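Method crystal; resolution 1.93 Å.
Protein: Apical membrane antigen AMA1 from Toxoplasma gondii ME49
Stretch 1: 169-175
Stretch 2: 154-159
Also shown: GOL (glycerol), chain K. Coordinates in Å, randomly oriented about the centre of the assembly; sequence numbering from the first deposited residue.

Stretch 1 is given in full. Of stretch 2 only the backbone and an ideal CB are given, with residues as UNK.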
# COMPACT_ATOMS: atom_id res chain seq x y z
N HIS A 169 -6.48 5.59 13.36
CA HIS A 169 -7.07 4.34 13.87
C HIS A 169 -6.03 3.30 14.13
O HIS A 169 -5.27 2.97 13.23
CB HIS A 169 -8.06 3.74 12.86
CG HIS A 169 -9.26 4.60 12.62
ND1 HIS A 169 -10.42 4.47 13.36
CD2 HIS A 169 -9.48 5.59 11.73
CE1 HIS A 169 -11.30 5.36 12.94
NE2 HIS A 169 -10.75 6.06 11.96
N ILE A 170 -6.08 2.72 15.32
CA ILE A 170 -5.30 1.55 15.69
C ILE A 170 -6.24 0.37 15.58
O ILE A 170 -7.29 0.38 16.21
CB ILE A 170 -4.75 1.63 17.13
CG1 ILE A 170 -3.86 2.86 17.32
CG2 ILE A 170 -3.98 0.34 17.47
CD1 ILE A 170 -2.76 2.96 16.36
N LEU A 171 -5.88 -0.63 14.78
CA LEU A 171 -6.76 -1.78 14.57
C LEU A 171 -6.40 -2.95 15.47
O LEU A 171 -5.39 -3.61 15.28
CB LEU A 171 -6.69 -2.24 13.11
CG LEU A 171 -7.04 -1.20 12.05
CD1 LEU A 171 -7.11 -1.88 10.70
CD2 LEU A 171 -8.35 -0.44 12.36
N TYR A 172 -7.24 -3.19 16.45
CA TYR A 172 -7.11 -4.36 17.31
C TYR A 172 -7.20 -5.67 16.52
O TYR A 172 -6.55 -6.65 16.87
CB TYR A 172 -8.18 -4.30 18.37
CG TYR A 172 -8.13 -5.45 19.36
CD1 TYR A 172 -7.20 -5.46 20.39
CD2 TYR A 172 -8.98 -6.53 19.24
CE1 TYR A 172 -7.14 -6.49 21.28
CE2 TYR A 172 -8.93 -7.59 20.14
CZ TYR A 172 -8.00 -7.55 21.16
OH TYR A 172 -7.92 -8.58 22.06
N VAL A 173 -8.00 -5.69 15.46
CA VAL A 173 -8.05 -6.84 14.55
C VAL A 173 -7.03 -6.61 13.45
O VAL A 173 -7.17 -5.70 12.65
CB VAL A 173 -9.45 -7.03 13.95
CG1 VAL A 173 -9.48 -8.20 12.98
CG2 VAL A 173 -10.46 -7.28 15.03
N SER A 174 -5.97 -7.42 13.43
CA SER A 174 -4.90 -7.27 12.46
C SER A 174 -5.11 -8.23 11.32
O SER A 174 -4.36 -8.24 10.36
CB SER A 174 -3.56 -7.51 13.12
OG SER A 174 -3.64 -8.78 13.75
N MET A 175 -6.15 -9.07 11.41
CA MET A 175 -6.49 -9.93 10.27
C MET A 175 -6.92 -9.07 9.10
O MET A 175 -7.46 -7.97 9.29
CB MET A 175 -7.62 -10.91 10.62
CG MET A 175 -7.25 -11.84 11.76
SD MET A 175 -8.50 -13.13 12.00
CE MET A 175 -9.85 -12.20 12.74
N UNK A 154 5.61 -7.10 22.64
CA UNK A 154 6.22 -6.56 21.44
C UNK A 154 5.31 -6.64 20.19
O UNK A 154 5.77 -6.38 19.07
CB UNK A 154 7.53 -7.30 21.17
N UNK A 155 4.03 -6.96 20.39
CA UNK A 155 3.07 -7.03 19.28
C UNK A 155 2.57 -5.61 19.03
O UNK A 155 2.09 -4.96 19.95
CB UNK A 155 1.91 -7.98 19.59
N UNK A 156 2.67 -5.14 17.79
CA UNK A 156 2.16 -3.83 17.44
C UNK A 156 1.03 -3.93 16.40
O UNK A 156 1.17 -4.61 15.37
CB UNK A 156 3.30 -2.95 16.91
N UNK A 157 -0.09 -3.28 16.69
CA UNK A 157 -1.24 -3.29 15.79
C UNK A 157 -1.01 -2.44 14.56
O UNK A 157 -0.30 -1.41 14.64
CB UNK A 157 -2.49 -2.80 16.52
N UNK A 158 -1.62 -2.83 13.43
CA UNK A 158 -1.60 -1.98 12.24
C UNK A 158 -2.51 -0.76 12.42
O UNK A 158 -3.28 -0.66 13.40
CB UNK A 158 -2.03 -2.78 11.01
N UNK A 159 -2.38 0.21 11.53
CA UNK A 159 -3.15 1.44 11.65
C UNK A 159 -3.86 1.75 10.35
O UNK A 159 -3.48 1.27 9.29
CB UNK A 159 -2.25 2.61 12.05
C1 GOL K . -3.70 -10.39 19.01
O1 GOL K . -2.96 -9.40 19.72
C2 GOL K . -3.71 -10.05 17.53
O2 GOL K . -4.43 -11.09 16.88
C3 GOL K . -4.45 -8.74 17.40
O3 GOL K . -4.20 -8.14 16.15

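Position 154 has nothing of 169-175 within 5.5 Å of its ideal CB, so this neighbour sets no requirement and almost any residue would do. The deposited residue is Lys154, whose extended side chain makes no contact here.

At position 155 the CB is again beyond 5.5 Å, yet CA-to-CB points toward the first stretch. The hydroxyl of Ser174 lies in that direction, as does glycerol, probably from the crystallisation liquor. OG of Ser174 lies 8.1 Å from the ideal CB of position 155, so a short side chain would fall short; a long one with a polar end, such as tyrosine or arginine, could reach. Tyr155 does so with chi1 in t: its OH stands 2.8 Å from OG of Ser174, a hydrogen bond at the edge of the ring. The OG of Ser174 is also 2.5 Å from O3 of the glycerol, a second hydrogen bond, and which contact takes the serine proton is not settled. Glycerol O1 lies over one face of the Tyr155 ring.

Position 156 points away from the first stretch, so this contact leaves its side chain free. It is Arg156, whose guanidinium finds hydrogen bonds elsewhere in the structure.

Position 157 points toward the partner, its ideal CB 3.3 Å from O of Leu171 and 3.6 Å from CG2 of Ile170. The fit is close at the root, but the Tyr172 ring lies farther out, favouring a flat or slender apolar side chain: phenylalanine, tyrosine, leucine or methionine. The residue is Tyr157. With chi1 at -56°, its CB packs 3.6 Å from CG2 of Ile170, and its ring lies obliquely to that of Tyr172, with centroids 5.6 Å apart and planes at 40°. CE1 of Tyr157 comes to 3.8 Å from CD1 of Tyr172.

At position 158 the backbone does much of the work: its O accepts a nearly linear hydrogen bond from N of Leu171, at 2.9 Å. CA-to-CB points sideways, with CB of Leu171 5.1 Å and CB of Ser174 5.4 Å from the ideal CB. A phi of -73° permits proline, though valine or alanine would also be reasonable. Pro158 fills the space with its ring, bringing CD to 3.6 Å from CB of Ser174 and CG to 4.2 Å from CB of Leu171.

Position 159 forms an antiparallel, non-hydrogen-bonded bridge with Ile170, and the two side chains share a face of the sheet. Its extended backbone suits a beta-branched or aromatic residue. Phe159 places CB 4.4 Å from CD1 of Ile170, while its ring leads away; its CA approaches O of His169 at 3.1 Å, a CA-H...O contact.

Stretch 2 154-159: KYRYPF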
# COMPACT_ATOMS: atom_id res chain seq x y z
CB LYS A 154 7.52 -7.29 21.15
CG LYS A 154 8.57 -7.11 22.29
CD LYS A 154 10.00 -7.25 21.77
CE LYS A 154 11.01 -7.26 22.91
NZ LYS A 154 12.41 -7.37 22.39
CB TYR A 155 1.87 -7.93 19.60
CG TYR A 155 1.05 -8.22 18.35
CD1 TYR A 155 0.16 -7.27 17.84
CD2 TYR A 155 1.22 -9.40 17.64
CE1 TYR A 155 -0.57 -7.51 16.68
CE2 TYR A 155 0.50 -9.65 16.48
CZ TYR A 155 -0.38 -8.68 16.00
OH TYR A 155 -1.10 -8.86 14.85
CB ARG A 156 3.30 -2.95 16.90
CG ARG A 156 4.37 -2.69 17.90
CD ARG A 156 5.50 -1.96 17.23
NE ARG A 156 6.50 -1.50 18.19
CZ ARG A 156 7.51 -2.22 18.66
NH1 ARG A 156 7.69 -3.49 18.27
NH2 ARG A 156 8.34 -1.67 19.53
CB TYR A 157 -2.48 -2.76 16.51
CG TYR A 157 -2.81 -3.47 17.77
CD1 TYR A 157 -3.36 -4.76 17.77
CD2 TYR A 157 -2.61 -2.84 18.99
CE1 TYR A 157 -3.67 -5.40 18.96
CE2 TYR A 157 -2.92 -3.45 20.17
CZ TYR A 157 -3.45 -4.72 20.16
OH TYR A 157 -3.75 -5.31 21.38
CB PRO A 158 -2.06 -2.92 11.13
CG PRO A 158 -3.03 -3.85 11.83
CD PRO A 158 -2.41 -4.07 13.20
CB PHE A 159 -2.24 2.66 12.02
CG PHE A 159 -1.32 3.08 10.92
CD1 PHE A 159 -0.08 2.50 10.80
CD2 PHE A 159 -1.70 4.04 9.99
CE1 PHE A 159 0.79 2.86 9.78
CE2 PHE A 159 -0.83 4.41 8.95
CZ PHE A 159 0.43 3.81 8.86
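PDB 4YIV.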